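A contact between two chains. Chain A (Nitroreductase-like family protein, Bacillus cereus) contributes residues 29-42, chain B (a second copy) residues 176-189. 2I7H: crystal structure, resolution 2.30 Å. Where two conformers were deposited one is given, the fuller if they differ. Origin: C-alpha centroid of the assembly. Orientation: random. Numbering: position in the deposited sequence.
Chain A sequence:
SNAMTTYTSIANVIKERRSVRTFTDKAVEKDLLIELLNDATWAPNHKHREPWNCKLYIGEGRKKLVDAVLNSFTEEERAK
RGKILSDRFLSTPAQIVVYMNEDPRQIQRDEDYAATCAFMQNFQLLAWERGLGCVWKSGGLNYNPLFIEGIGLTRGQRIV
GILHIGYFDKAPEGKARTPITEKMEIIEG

Chain A (29-42) EKDLLIELLNDATW
Chain B 176-189: ARTPITEKMEIIEG

The most unusual feature is the way B:Arg177 holds A:Trp42 and A:Thr41. Its side chain (chi1 -70°, chi2 -49°, chi3 -164°, chi4 -89°) passes over one face of the six-membered ring of A:Trp42. B:Arg177 CG sits 3.6 Å from the centroid of that ring, 16° off the ring normal, a CH-pi contact. The guanidinium turns a face to the same ring, with B:Arg177 NH2 3.4 Å from A:Trp42 CZ3. Its edge meets the backbone: B:Arg177 NE donates to A:Thr41 O at 2.8 Å. Arginine suits this place because its aliphatic part can cover the ring while its polar end donates. A:Trp42 has chi1 -71° and chi2 92°.

Chain A is helical from A:Lys30 (phi/psi -59/-38°) through A:Asn38 (-65/-43°), with A:Glu29 at the N-cap. Chain B is extended from B:Ala176 to B:Pro179 (B:Arg177 -87/151°), then makes a 3-10 turn at 180-182 (B:Ile180 -68/-23°). B:Lys183 (-130/37°) leads into the strand 184-187 (B:Met184 -144/157°), and its N donates to B:Ile180 O at 2.9 Å. Helix and strand run nearly antiparallel, at 162°, with axes 12.1 Å apart at closest approach. CA-CA distances are 6.6 Å for A:Thr41-B:Arg177, 5.6 Å for A:Asn38-B:Ile180 and 9.2 Å for A:Lys30-B:Ile186.

A:Asn38 (chi1 -95°, chi2 -37°) bends its amide to the start of the 3-10 turn. B:Ile180 N donates to A:Asn38 OD1 at 2.9 Å, so asparagine supplies an acceptor for this backbone N-H. A:Thr41 takes chi1 p, and its OG1 donates back to A:Asn38 O at 2.6 Å. This satisfies the hydroxyl within the chain. The methyl A:Thr41 CG2 rests 3.8 Å from B:Ile180 CD1.

B:Ile180 (t, p) is buried and points toward the helix. Its CG2 packs 3.8 Å from A:Leu37 CB. A:Leu37 (m, t) also places CD1 3.8 Å from CE of selenomethionine B:Met184 (p, t, chi3 -28°). A:Ile34 (m, t) starts sideways, but its end comes nearer. Its CG1 lies 4.2 Å from B:Met184 SE and its CD1 4.0 Å from B:Ile186 CD1. B:Ile186 is also m, t. These apolar groups fill the space between the helix and the 3-10 segment and strand.

At the far end A:Lys30 (chi1 174°, chi2 -135°, chi3 -77°, chi4 -173°) runs past B:Ile186, with A:Lys30 CD 4.2 Å from B:Ile186 CD1. A:Lys30 NZ forms a salt bridge with B:Glu188 OE1 at 3.4 Å, a weak hydrogen bond between opposite charges. B:Glu188 has chi -147°, 165° and -61°. Together the stretches bury 683 Å².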

ATOM      1  N   GLU A  29      -1.492  16.333 -18.346  0.60 49.68           N
ATOM      2  CA  GLU A  29      -0.268  16.168 -19.118  0.60 49.99           C
ATOM      3  C   GLU A  29       0.395  14.816 -18.818  0.60 49.55           C
ATOM      4  O   GLU A  29       0.544  14.419 -17.663  0.60 49.37           O
ATOM      5  CB  GLU A  29       0.691  17.336 -18.875  0.60 50.19           C
ATOM      6  CG  GLU A  29       1.182  18.010 -20.152  0.60 52.77           C
ATOM      7  CD  GLU A  29       0.089  18.783 -20.873  0.60 54.88           C
ATOM      8  OE1 GLU A  29      -0.422  19.765 -20.289  0.60 56.49           O
ATOM      9  OE2 GLU A  29      -0.255  18.412 -22.019  0.60 54.23           O
ATOM     10  N   LYS A  30       0.782  14.127 -19.887  1.00 49.30           N
ATOM     11  CA  LYS A  30       1.411  12.806 -19.836  1.00 48.85           C
ATOM     12  C   LYS A  30       2.718  12.847 -19.025  1.00 48.03           C
ATOM     13  O   LYS A  30       3.027  11.918 -18.268  1.00 47.45           O
ATOM     14  CB  LYS A  30       1.677  12.353 -21.271  1.00 49.40           C
ATOM     15  CG  LYS A  30       2.459  11.079 -21.424  1.00 51.27           C
ATOM     16  CD  LYS A  30       3.537  11.233 -22.495  1.00 55.43           C
ATOM     17  CE  LYS A  30       2.990  11.168 -23.926  1.00 56.58           C
ATOM     18  NZ  LYS A  30       4.109  11.144 -24.917  1.00 56.35           N
ATOM     19  N   ASP A  31       3.465  13.941 -19.186  1.00 47.29           N
ATOM     20  CA  ASP A  31       4.770  14.129 -18.562  1.00 46.62           C
ATOM     21  C   ASP A  31       4.631  14.302 -17.059  1.00 45.67           C
ATOM     22  O   ASP A  31       5.527  13.953 -16.300  1.00 45.29           O
ATOM     23  CB  ASP A  31       5.467  15.351 -19.164  1.00 47.70           C
ATOM     24  CG  ASP A  31       6.168  15.039 -20.483  1.00 50.75           C
ATOM     25  OD1 ASP A  31       6.072  13.886 -20.973  1.00 53.62           O
ATOM     26  OD2 ASP A  31       6.841  15.951 -21.026  1.00 54.69           O
ATOM     27  N   LEU A  32       3.501  14.855 -16.639  1.00 44.73           N
ATOM     28  CA  LEU A  32       3.160  14.941 -15.233  1.00 44.00           C
ATOM     29  C   LEU A  32       2.870  13.555 -14.628  1.00 43.54           C
ATOM     30  O   LEU A  32       3.322  13.252 -13.520  1.00 43.64           O
ATOM     31  CB  LEU A  32       1.956  15.861 -15.055  1.00 44.26           C
ATOM     32  CG  LEU A  32       1.379  15.990 -13.655  1.00 44.85           C
ATOM     33  CD1 LEU A  32       2.402  16.559 -12.708  1.00 44.01           C
ATOM     34  CD2 LEU A  32       0.137  16.846 -13.698  1.00 46.34           C
ATOM     35  N   LEU A  33       2.116  12.726 -15.345  1.00 42.59           N
ATOM     36  CA  LEU A  33       1.788  11.394 -14.858  1.00 42.45           C
ATOM     37  C   LEU A  33       3.051  10.561 -14.756  1.00 42.30           C
ATOM     38  O   LEU A  33       3.192   9.759 -13.834  1.00 42.34           O
ATOM     39  CB  LEU A  33       0.773  10.700 -15.770  1.00 42.11           C
ATOM     40  CG  LEU A  33      -0.612  11.344 -15.862  1.00 41.47           C
ATOM     41  CD1 LEU A  33      -1.397  10.676 -16.929  1.00 37.71           C
ATOM     42  CD2 LEU A  33      -1.340  11.218 -14.538  1.00 38.02           C
ATOM     43  N   ILE A  34       3.966  10.763 -15.701  1.00 42.14           N
ATOM     44  CA  ILE A  34       5.221  10.021 -15.705  1.00 42.63           C
ATOM     45  C   ILE A  34       6.089  10.509 -14.551  1.00 42.53           C
ATOM     46  O   ILE A  34       6.784   9.729 -13.910  1.00 42.75           O
ATOM     47  CB  ILE A  34       5.950  10.178 -17.075  1.00 43.13           C
ATOM     48  CG1 ILE A  34       5.233   9.363 -18.156  1.00 42.62           C
ATOM     49  CG2 ILE A  34       7.449   9.802 -16.974  1.00 43.18           C
ATOM     50  CD1 ILE A  34       5.565   9.848 -19.559  1.00 46.85           C
ATOM     51  N   GLU A  35       6.042  11.813 -14.297  1.00 42.48           N
ATOM     52  CA  GLU A  35       6.784  12.406 -13.192  1.00 43.44           C
ATOM     53  C   GLU A  35       6.305  11.811 -11.859  1.00 42.22           C
ATOM     54  O   GLU A  35       7.107  11.312 -11.080  1.00 42.55           O
ATOM     55  CB  GLU A  35       6.684  13.945 -13.211  1.00 42.58           C
ATOM     56  CG  GLU A  35       7.294  14.601 -11.993  1.00 45.30           C
ATOM     57  CD  GLU A  35       7.382  16.125 -12.073  1.00 47.28           C
ATOM     58  OE1 GLU A  35       7.764  16.726 -11.045  1.00 52.49           O
ATOM     59  OE2 GLU A  35       7.109  16.735 -13.144  1.00 53.29           O
ATOM     60  N   LEU A  36       4.997  11.842 -11.637  1.00 41.39           N
ATOM     61  CA  LEU A  36       4.351  11.266 -10.445  1.00 40.79           C
ATOM     62  C   LEU A  36       4.616   9.773 -10.231  1.00 40.42           C
ATOM     63  O   LEU A  36       4.902   9.356  -9.095  1.00 40.04           O
ATOM     64  CB  LEU A  36       2.831  11.551 -10.469  1.00 41.16           C
ATOM     65  CG  LEU A  36       2.488  13.051 -10.472  1.00 40.35           C
ATOM     66  CD1 LEU A  36       1.037  13.294 -10.424  1.00 39.16           C
ATOM     67  CD2 LEU A  36       3.161  13.734  -9.318  1.00 42.83           C
ATOM     68  N   LEU A  37       4.526   8.982 -11.305  1.00 39.45           N
ATOM     69  CA  LEU A  37       4.790   7.553 -11.231  1.00 39.48           C
ATOM     70  C   LEU A  37       6.237   7.290 -10.844  1.00 40.19           C
ATOM     71  O   LEU A  37       6.505   6.356 -10.105  1.00 39.76           O
ATOM     72  CB  LEU A  37       4.495   6.846 -12.547  1.00 39.24           C
ATOM     73  CG  LEU A  37       3.052   6.657 -13.003  1.00 38.91           C
ATOM     74  CD1 LEU A  37       2.972   6.500 -14.573  1.00 40.18           C
ATOM     75  CD2 LEU A  37       2.379   5.518 -12.272  1.00 35.20           C
ATOM     76  N   ASN A  38       7.159   8.116 -11.347  1.00 40.38           N
ATOM     77  CA  ASN A  38       8.569   7.980 -11.004  1.00 40.95           C
ATOM     78  C   ASN A  38       8.831   8.256  -9.521  1.00 41.24           C
ATOM     79  O   ASN A  38       9.561   7.498  -8.865  1.00 41.07           O
ATOM     80  CB  ASN A  38       9.465   8.823 -11.915  1.00 40.80           C
ATOM     81  CG  ASN A  38      10.006   8.030 -13.071  1.00 42.58           C
ATOM     82  OD1 ASN A  38      10.332   6.848 -12.903  1.00 44.05           O
ATOM     83  ND2 ASN A  38      10.113   8.661 -14.264  1.00 42.28           N
ATOM     84  N   ASP A  39       8.202   9.305  -8.990  1.00 41.41           N
ATOM     85  CA  ASP A  39       8.223   9.539  -7.557  1.00 42.40           C
ATOM     86  C   ASP A  39       7.630   8.377  -6.755  1.00 41.95           C
ATOM     87  O   ASP A  39       8.156   8.026  -5.686  1.00 41.81           O
ATOM     88  CB  ASP A  39       7.513  10.847  -7.206  1.00 43.26           C
ATOM     89  CG  ASP A  39       8.260  12.064  -7.692  1.00 46.07           C
ATOM     90  OD1 ASP A  39       9.455  11.958  -8.080  1.00 48.75           O
ATOM     91  OD2 ASP A  39       7.626  13.142  -7.713  1.00 52.30           O
ATOM     92  N   ALA A  40       6.551   7.776  -7.278  1.00 41.49           N
ATOM     93  CA  ALA A  40       5.864   6.667  -6.596  1.00 40.73           C
ATOM     94  C   ALA A  40       6.751   5.437  -6.493  1.00 40.77           C
ATOM     95  O   ALA A  40       6.548   4.614  -5.591  1.00 40.76           O
ATOM     96  CB  ALA A  40       4.494   6.304  -7.279  1.00 39.82           C
ATOM     97  N   THR A  41       7.731   5.305  -7.403  1.00 40.85           N
ATOM     98  CA  THR A  41       8.585   4.106  -7.418  1.00 40.92           C
ATOM     99  C   THR A  41       9.415   3.961  -6.145  1.00 40.89           C
ATOM    100  O   THR A  41       9.963   2.910  -5.885  1.00 41.33           O
ATOM    101  CB  THR A  41       9.488   3.960  -8.692  1.00 40.86           C
ATOM    102  OG1 THR A  41      10.369   5.068  -8.780  1.00 43.04           O
ATOM    103  CG2 THR A  41       8.652   3.861  -9.980  1.00 39.34           C
ATOM    104  N   TRP A  42       9.466   4.996  -5.326  1.00 41.20           N
ATOM    105  CA  TRP A  42      10.188   4.919  -4.066  1.00 41.85           C
ATOM    106  C   TRP A  42       9.347   4.212  -3.012  1.00 42.78           C
ATOM    107  O   TRP A  42       9.437   4.485  -1.848  1.00 45.57           O
ATOM    108  CB  TRP A  42      10.658   6.322  -3.628  1.00 41.13           C
ATOM    109  CG  TRP A  42      11.741   6.778  -4.497  1.00 39.98           C
ATOM    110  CD1 TRP A  42      11.617   7.516  -5.622  1.00 40.10           C
ATOM    111  CD2 TRP A  42      13.144   6.453  -4.371  1.00 37.78           C
ATOM    112  NE1 TRP A  42      12.861   7.701  -6.205  1.00 40.93           N
ATOM    113  CE2 TRP A  42      13.808   7.049  -5.460  1.00 39.40           C
ATOM    114  CE3 TRP A  42      13.888   5.721  -3.441  1.00 36.72           C
ATOM    115  CZ2 TRP A  42      15.199   6.949  -5.645  1.00 41.98           C
ATOM    116  CZ3 TRP A  42      15.258   5.623  -3.610  1.00 40.61           C
ATOM    117  CH2 TRP A  42      15.905   6.218  -4.722  1.00 40.65           C
TER
ATOM    118  N   ALA B 176      18.872   3.063  -6.145  1.00 49.50           N
ATOM    119  CA  ALA B 176      18.352   3.668  -7.370  1.00 48.38           C
ATOM    120  C   ALA B 176      17.147   2.883  -7.927  1.00 47.23           C
ATOM    121  O   ALA B 176      17.162   1.668  -8.003  1.00 47.45           O
ATOM    122  CB  ALA B 176      19.452   3.790  -8.414  1.00 47.75           C
ATOM    123  N   ARG B 177      16.104   3.611  -8.280  1.00 46.30           N
ATOM    124  CA  ARG B 177      14.898   3.054  -8.852  1.00 45.48           C
ATOM    125  C   ARG B 177      15.029   2.938 -10.375  1.00 44.83           C
ATOM    126  O   ARG B 177      15.762   3.700 -10.993  1.00 44.91           O
ATOM    127  CB  ARG B 177      13.705   3.940  -8.441  1.00 45.33           C
ATOM    128  CG  ARG B 177      13.338   3.851  -6.934  1.00 44.33           C
ATOM    129  CD  ARG B 177      13.225   2.413  -6.504  1.00 46.02           C
ATOM    130  NE  ARG B 177      12.535   2.158  -5.232  1.00 44.83           N
ATOM    131  CZ  ARG B 177      13.127   2.123  -4.049  1.00 45.16           C
ATOM    132  NH1 ARG B 177      12.406   1.836  -2.953  1.00 40.85           N
ATOM    133  NH2 ARG B 177      14.448   2.366  -3.966  1.00 45.46           N
ATOM    134  N   THR B 178      14.338   1.968 -10.966  1.00 44.73           N
ATOM    135  CA  THR B 178      14.239   1.807 -12.426  1.00 44.46           C
ATOM    136  C   THR B 178      13.257   2.852 -12.985  1.00 44.30           C
ATOM    137  O   THR B 178      12.116   2.945 -12.503  1.00 43.65           O
ATOM    138  CB  THR B 178      13.721   0.376 -12.787  1.00 44.86           C
ATOM    139  OG1 THR B 178      14.635  -0.608 -12.288  1.00 46.75           O
ATOM    140  CG2 THR B 178      13.566   0.179 -14.296  1.00 44.48           C
ATOM    141  N   PRO B 179      13.681   3.650 -13.997  1.00 44.16           N
ATOM    142  CA  PRO B 179      12.734   4.631 -14.548  1.00 44.04           C
ATOM    143  C   PRO B 179      11.417   3.935 -14.903  1.00 43.83           C
ATOM    144  O   PRO B 179      11.438   2.806 -15.395  1.00 43.75           O
ATOM    145  CB  PRO B 179      13.443   5.135 -15.804  1.00 44.47           C
ATOM    146  CG  PRO B 179      14.887   4.947 -15.521  1.00 44.29           C
ATOM    147  CD  PRO B 179      14.981   3.697 -14.689  1.00 44.38           C
ATOM    148  N   ILE B 180      10.279   4.561 -14.611  1.00 43.75           N
ATOM    149  CA  ILE B 180       8.980   3.873 -14.789  1.00 44.21           C
ATOM    150  C   ILE B 180       8.698   3.654 -16.274  1.00 43.92           C
ATOM    151  O   ILE B 180       7.934   2.778 -16.674  1.00 42.46           O
ATOM    152  CB  ILE B 180       7.786   4.620 -14.086  1.00 44.04           C
ATOM    153  CG1 ILE B 180       6.548   3.697 -13.986  1.00 44.39           C
ATOM    154  CG2 ILE B 180       7.455   5.924 -14.812  1.00 43.64           C
ATOM    155  CD1 ILE B 180       6.631   2.595 -12.904  1.00 43.35           C
ATOM    156  N   THR B 181       9.354   4.495 -17.062  1.00 44.78           N
ATOM    157  CA  THR B 181       9.391   4.435 -18.507  1.00 45.59           C
ATOM    158  C   THR B 181       9.881   3.077 -19.032  1.00 46.12           C
ATOM    159  O   THR B 181       9.421   2.576 -20.069  1.00 46.06           O
ATOM    160  CB  THR B 181      10.156   5.677 -18.994  1.00 45.78           C
ATOM    161  OG1 THR B 181       9.195   6.574 -19.575  1.00 47.59           O
ATOM    162  CG2 THR B 181      11.310   5.368 -19.954  1.00 45.15           C
ATOM    163  N   GLU B 182      10.757   2.444 -18.265  1.00 46.77           N
ATOM    164  CA  GLU B 182      11.208   1.103 -18.602  1.00 47.88           C
ATOM    165  C   GLU B 182      10.185   0.019 -18.314  1.00 47.93           C
ATOM    166  O   GLU B 182      10.325  -1.084 -18.815  1.00 48.09           O
ATOM    167  CB  GLU B 182      12.536   0.783 -17.910  1.00 48.07           C
ATOM    168  CG  GLU B 182      13.707   1.510 -18.544  1.00 49.15           C
ATOM    169  CD  GLU B 182      15.014   1.236 -17.839  1.00 53.08           C
ATOM    170  OE1 GLU B 182      15.146   0.191 -17.149  1.00 54.83           O
ATOM    171  OE2 GLU B 182      15.920   2.080 -17.977  1.00 56.03           O
ATOM    172  N   LYS B 183       9.154   0.316 -17.524  1.00 48.36           N
ATOM    173  CA  LYS B 183       8.145  -0.712 -17.191  1.00 49.17           C
ATOM    174  C   LYS B 183       6.709  -0.270 -17.410  1.00 49.29           C
ATOM    175  O   LYS B 183       5.777  -0.621 -16.671  1.00 48.69           O
ATOM    176  CB  LYS B 183       8.344  -1.273 -15.788  1.00 48.81           C
ATOM    177  CG  LYS B 183       8.818  -0.280 -14.847  1.00 48.99           C
ATOM    178  CD  LYS B 183       9.963  -0.856 -14.098  1.00 51.36           C
ATOM    179  CE  LYS B 183       9.571  -1.136 -12.683  1.00 50.22           C
ATOM    180  NZ  LYS B 183      10.251  -2.370 -12.331  1.00 55.30           N
HETATM  181  N   MSE B 184       6.547   0.494 -18.470  1.00 49.91           N
HETATM  182  CA  MSE B 184       5.252   0.973 -18.823  1.00 51.08           C
HETATM  183  C   MSE B 184       5.115   1.025 -20.326  1.00 50.27           C
HETATM  184  O   MSE B 184       6.094   1.019 -21.062  1.00 50.05           O
HETATM  185  CB  MSE B 184       4.950   2.316 -18.134  1.00 51.14           C
HETATM  186  CG  MSE B 184       5.528   3.570 -18.767  1.00 52.96           C
HETATM  187 SE   MSE B 184       4.576   5.176 -18.108  0.75 54.82          SE
HETATM  188  CE  MSE B 184       2.840   4.411 -17.726  1.00 49.12           C
ATOM    189  N   GLU B 185       3.866   0.976 -20.769  0.60 50.40           N
ATOM    190  CA  GLU B 185       3.490   1.148 -22.161  0.60 49.95           C
ATOM    191  C   GLU B 185       2.491   2.291 -22.181  0.60 49.63           C
ATOM    192  O   GLU B 185       1.575   2.341 -21.357  0.60 49.00           O
ATOM    193  CB  GLU B 185       2.855  -0.137 -22.725  0.60 49.85           C
ATOM    194  CG  GLU B 185       2.535  -0.100 -24.238  0.60 50.09           C
ATOM    195  CD  GLU B 185       1.811  -1.356 -24.743  0.60 50.18           C
ATOM    196  OE1 GLU B 185       1.200  -1.304 -25.829  0.60 50.02           O
ATOM    197  OE2 GLU B 185       1.846  -2.401 -24.058  0.60 51.55           O
ATOM    198  N   ILE B 186       2.681   3.215 -23.115  1.00 49.71           N
ATOM    199  CA  ILE B 186       1.745   4.323 -23.280  1.00 49.89           C
ATOM    200  C   ILE B 186       0.905   4.071 -24.505  1.00 49.81           C
ATOM    201  O   ILE B 186       1.428   3.902 -25.598  1.00 49.29           O
ATOM    202  CB  ILE B 186       2.443   5.692 -23.314  1.00 49.83           C
ATOM    203  CG1 ILE B 186       3.327   5.853 -22.067  1.00 50.50           C
ATOM    204  CG2 ILE B 186       1.408   6.816 -23.378  1.00 50.10           C
ATOM    205  CD1 ILE B 186       4.208   7.091 -22.069  1.00 52.57           C
ATOM    206  N   ILE B 187      -0.403   3.982 -24.284  1.00 50.46           N
ATOM    207  CA  ILE B 187      -1.373   3.757 -25.349  1.00 50.85           C
ATOM    208  C   ILE B 187      -2.064   5.084 -25.618  1.00 51.51           C
ATOM    209  O   ILE B 187      -3.036   5.471 -24.948  1.00 51.18           O
ATOM    210  CB  ILE B 187      -2.356   2.618 -25.033  1.00 50.53           C
ATOM    211  CG1 ILE B 187      -1.601   1.300 -24.808  1.00 50.63           C
ATOM    212  CG2 ILE B 187      -3.349   2.437 -26.161  1.00 50.98           C
ATOM    213  CD1 ILE B 187      -1.362   0.972 -23.345  1.00 51.02           C
ATOM    214  N   GLU B 188      -1.513   5.757 -26.625  1.00 52.41           N
ATOM    215  CA  GLU B 188      -1.763   7.151 -26.935  1.00 53.53           C
ATOM    216  C   GLU B 188      -2.830   7.293 -28.022  1.00 53.53           C
ATOM    217  O   GLU B 188      -3.373   8.382 -28.234  1.00 53.70           O
ATOM    218  CB  GLU B 188      -0.447   7.761 -27.418  1.00 53.95           C
ATOM    219  CG  GLU B 188      -0.238   9.209 -27.062  1.00 56.91           C
ATOM    220  CD  GLU B 188       1.201   9.629 -27.255  1.00 61.66           C
ATOM    221  OE1 GLU B 188       2.073   9.042 -26.572  1.00 63.06           O
ATOM    222  OE2 GLU B 188       1.464  10.540 -28.094  1.00 65.39           O
ATOM    223  N   GLY B 189      -3.114   6.187 -28.709  1.00 53.58           N
ATOM    224  CA  GLY B 189      -4.038   6.166 -29.836  1.00 54.20           C
ATOM    225  C   GLY B 189      -4.597   4.666 -30.074  1.00 54.63           C
ATOM    226  O   GLY B 189      -3.535   3.809 -29.623  1.00 55.20           O
TER